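Local coordinates for hemolysin-like protein containing CBS domains (Oenococcus oeni, PDB 3OCO) that is of uncharacterised function but, as a paired CBS-domain piece of a membrane protein of the CorC/HlyC type, probably serves as a regulatory module, at residues V96-P99 against E100-V104. Sequence-based numbering, arbitrary orientation.
Sequences VSVP and ENMKV
P99 and M102 are the two ends of a type I beta turn that takes the chain off the end of strand 96-99. One backbone hydrogen bond closes it: M102 N gives its hydrogen to P99 O at 3.1 Å, nearly straight at the hydrogen (173°). The donor stands well above the carbonyl plane, 54° out of it, so the bond does not follow a lone pair. N101 N also lies near this oxygen, but its angle is too poor for a bond.

The apolar contacts come from M102, whose side chain reaches back toward strand 96-99. Its CB sits 4.0 Å from P99 CD, the two side chains meeting at a slant. Further out, SE of this selenomethionine stands anti to CA (chi2 -170°), on an extended side chain that reaches V98. There SE touches both V98 CB and V98 CG1, each at 4.0 Å, with the two side chains roughly at right angles.

Apart from these, the amide nitrogen of N101 makes a loose van der Waals touch on the proline ring at the exposed corner of the turn, ND2 lying 4.1 Å from P99 CB.

E100 starts off away from strand 96-99, and its OE2 is hydrogen-bonded to S129 OG on strand 128-132. K103 follows as the N-cap residue of helix 104-113. The turn is thus the connection from an edge strand to a helix in the second CBS domain: V98 pairs through its backbone with I120 and I122 of parallel strand 119-122, while M102 also rests on V107 and E110 of helix 104-113.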
ATOM      1  N   VAL A  96      -3.023  -9.958 -13.425  1.00 43.24           N
ATOM      2  CA  VAL A  96      -2.691  -9.901 -14.838  1.00 43.14           C
ATOM      3  C   VAL A  96      -1.252 -10.407 -15.018  1.00 46.49           C
ATOM      4  O   VAL A  96      -0.391 -10.202 -14.158  1.00 45.71           O
ATOM      5  CB  VAL A  96      -2.904  -8.491 -15.421  1.00 39.97           C
ATOM      6  CG1 VAL A  96      -1.869  -7.516 -14.869  1.00 31.74           C
ATOM      7  CG2 VAL A  96      -2.858  -8.529 -16.939  1.00 48.98           C
ATOM      8  N   SER A  97      -0.998 -11.116 -16.109  1.00 42.41           N
ATOM      9  CA  SER A  97       0.348 -11.599 -16.353  1.00 41.04           C
ATOM     10  C   SER A  97       0.975 -10.805 -17.484  1.00 40.14           C
ATOM     11  O   SER A  97       0.285 -10.345 -18.402  1.00 33.90           O
ATOM     12  CB  SER A  97       0.344 -13.102 -16.655  1.00 51.47           C
ATOM     13  OG  SER A  97      -0.427 -13.405 -17.804  1.00 55.89           O
ATOM     14  N   VAL A  98       2.285 -10.617 -17.398  1.00 43.55           N
ATOM     15  CA  VAL A  98       3.008  -9.822 -18.383  1.00 37.61           C
ATOM     16  C   VAL A  98       4.368 -10.469 -18.605  1.00 40.12           C
ATOM     17  O   VAL A  98       4.904 -11.080 -17.675  1.00 47.44           O
ATOM     18  CB  VAL A  98       3.217  -8.358 -17.893  1.00 44.20           C
ATOM     19  CG1 VAL A  98       1.912  -7.766 -17.348  1.00 47.47           C
ATOM     20  CG2 VAL A  98       4.294  -8.279 -16.824  1.00 38.00           C
ATOM     21  N   PRO A  99       4.936 -10.324 -19.828  1.00 30.04           N
ATOM     22  CA  PRO A  99       6.249 -10.891 -20.168  1.00 33.79           C
ATOM     23  C   PRO A  99       7.392 -10.115 -19.523  1.00 40.44           C
ATOM     24  O   PRO A  99       7.234  -8.922 -19.245  1.00 44.48           O
ATOM     25  CB  PRO A  99       6.323 -10.739 -21.698  1.00 38.16           C
ATOM     26  CG  PRO A  99       5.053 -10.020 -22.129  1.00 34.82           C
ATOM     27  CD  PRO A  99       4.422  -9.449 -20.898  1.00 24.50           C
ATOM     28  N   GLU A 100       8.524 -10.779 -19.288  1.00 45.26           N
ATOM     29  CA  GLU A 100       9.692 -10.130 -18.672  1.00 45.44           C
ATOM     30  C   GLU A 100      10.098  -8.830 -19.342  1.00 43.25           C
ATOM     31  O   GLU A 100      10.667  -7.941 -18.706  1.00 47.56           O
ATOM     32  CB  GLU A 100      10.895 -11.069 -18.676  1.00 49.45           C
ATOM     33  CG  GLU A 100      10.889 -12.094 -17.580  1.00 53.48           C
ATOM     34  CD  GLU A 100      11.772 -13.276 -17.899  1.00 70.87           C
ATOM     35  OE1 GLU A 100      12.772 -13.103 -18.627  1.00 81.01           O
ATOM     36  OE2 GLU A 100      11.462 -14.387 -17.431  1.00 77.74           O
ATOM     37  N   ASN A 101       9.820  -8.716 -20.632  1.00 45.82           N
ATOM     38  CA  ASN A 101      10.329  -7.587 -21.396  1.00 48.32           C
ATOM     39  C   ASN A 101       9.347  -6.425 -21.562  1.00 47.18           C
ATOM     40  O   ASN A 101       9.677  -5.441 -22.214  1.00 51.10           O
ATOM     41  CB  ASN A 101      10.872  -8.041 -22.758  1.00 46.34           C
ATOM     42  CG  ASN A 101       9.821  -8.743 -23.594  1.00 64.43           C
ATOM     43  OD1 ASN A 101       8.931  -8.108 -24.159  1.00 69.10           O
ATOM     44  ND2 ASN A 101       9.912 -10.066 -23.666  1.00 74.02           N
HETATM   45  N   MSE A 102       8.154  -6.518 -20.980  1.00 40.38           N
HETATM   46  CA  MSE A 102       7.220  -5.397 -21.088  1.00 45.27           C
HETATM   47  C   MSE A 102       7.791  -4.161 -20.401  1.00 47.52           C
HETATM   48  O   MSE A 102       8.311  -4.242 -19.294  1.00 35.88           O
HETATM   49  CB  MSE A 102       5.854  -5.733 -20.489  1.00 50.02           C
HETATM   50  CG  MSE A 102       4.693  -5.097 -21.240  1.00 47.34           C
HETATM   51 SE   MSE A 102       2.977  -5.253 -20.332  0.72 59.91          SE
HETATM   52  CE  MSE A 102       1.796  -5.025 -21.870  1.00146.63           C
ATOM     53  N   LYS A 103       7.705  -3.019 -21.075  1.00 56.24           N
ATOM     54  CA  LYS A 103       8.145  -1.762 -20.492  1.00 56.02           C
ATOM     55  C   LYS A 103       7.268  -1.434 -19.292  1.00 58.74           C
ATOM     56  O   LYS A 103       6.050  -1.595 -19.335  1.00 60.28           O
ATOM     57  CB  LYS A 103       8.079  -0.631 -21.517  1.00 60.30           C
ATOM     58  CG  LYS A 103       9.432  -0.062 -21.933  1.00 66.09           C
ATOM     59  CD  LYS A 103      10.242  -1.062 -22.740  1.00 76.58           C
ATOM     60  CE  LYS A 103      11.400  -0.370 -23.472  1.00 84.52           C
ATOM     61  NZ  LYS A 103      10.900   0.717 -24.381  1.00 91.52           N
ATOM     62  N   VAL A 104       7.898  -0.963 -18.227  1.00 50.74           N
ATOM     63  CA  VAL A 104       7.204  -0.715 -16.975  1.00 47.53           C
ATOM     64  C   VAL A 104       5.854  -0.001 -17.115  1.00 49.23           C
ATOM     65  O   VAL A 104       4.846  -0.503 -16.630  1.00 55.25           O
ATOM     66  CB  VAL A 104       8.120  -0.000 -15.976  1.00 44.59           C
ATOM     67  CG1 VAL A 104       7.353   0.390 -14.749  1.00 38.52           C
ATOM     68  CG2 VAL A 104       9.284  -0.918 -15.610  1.00 38.39           C
TER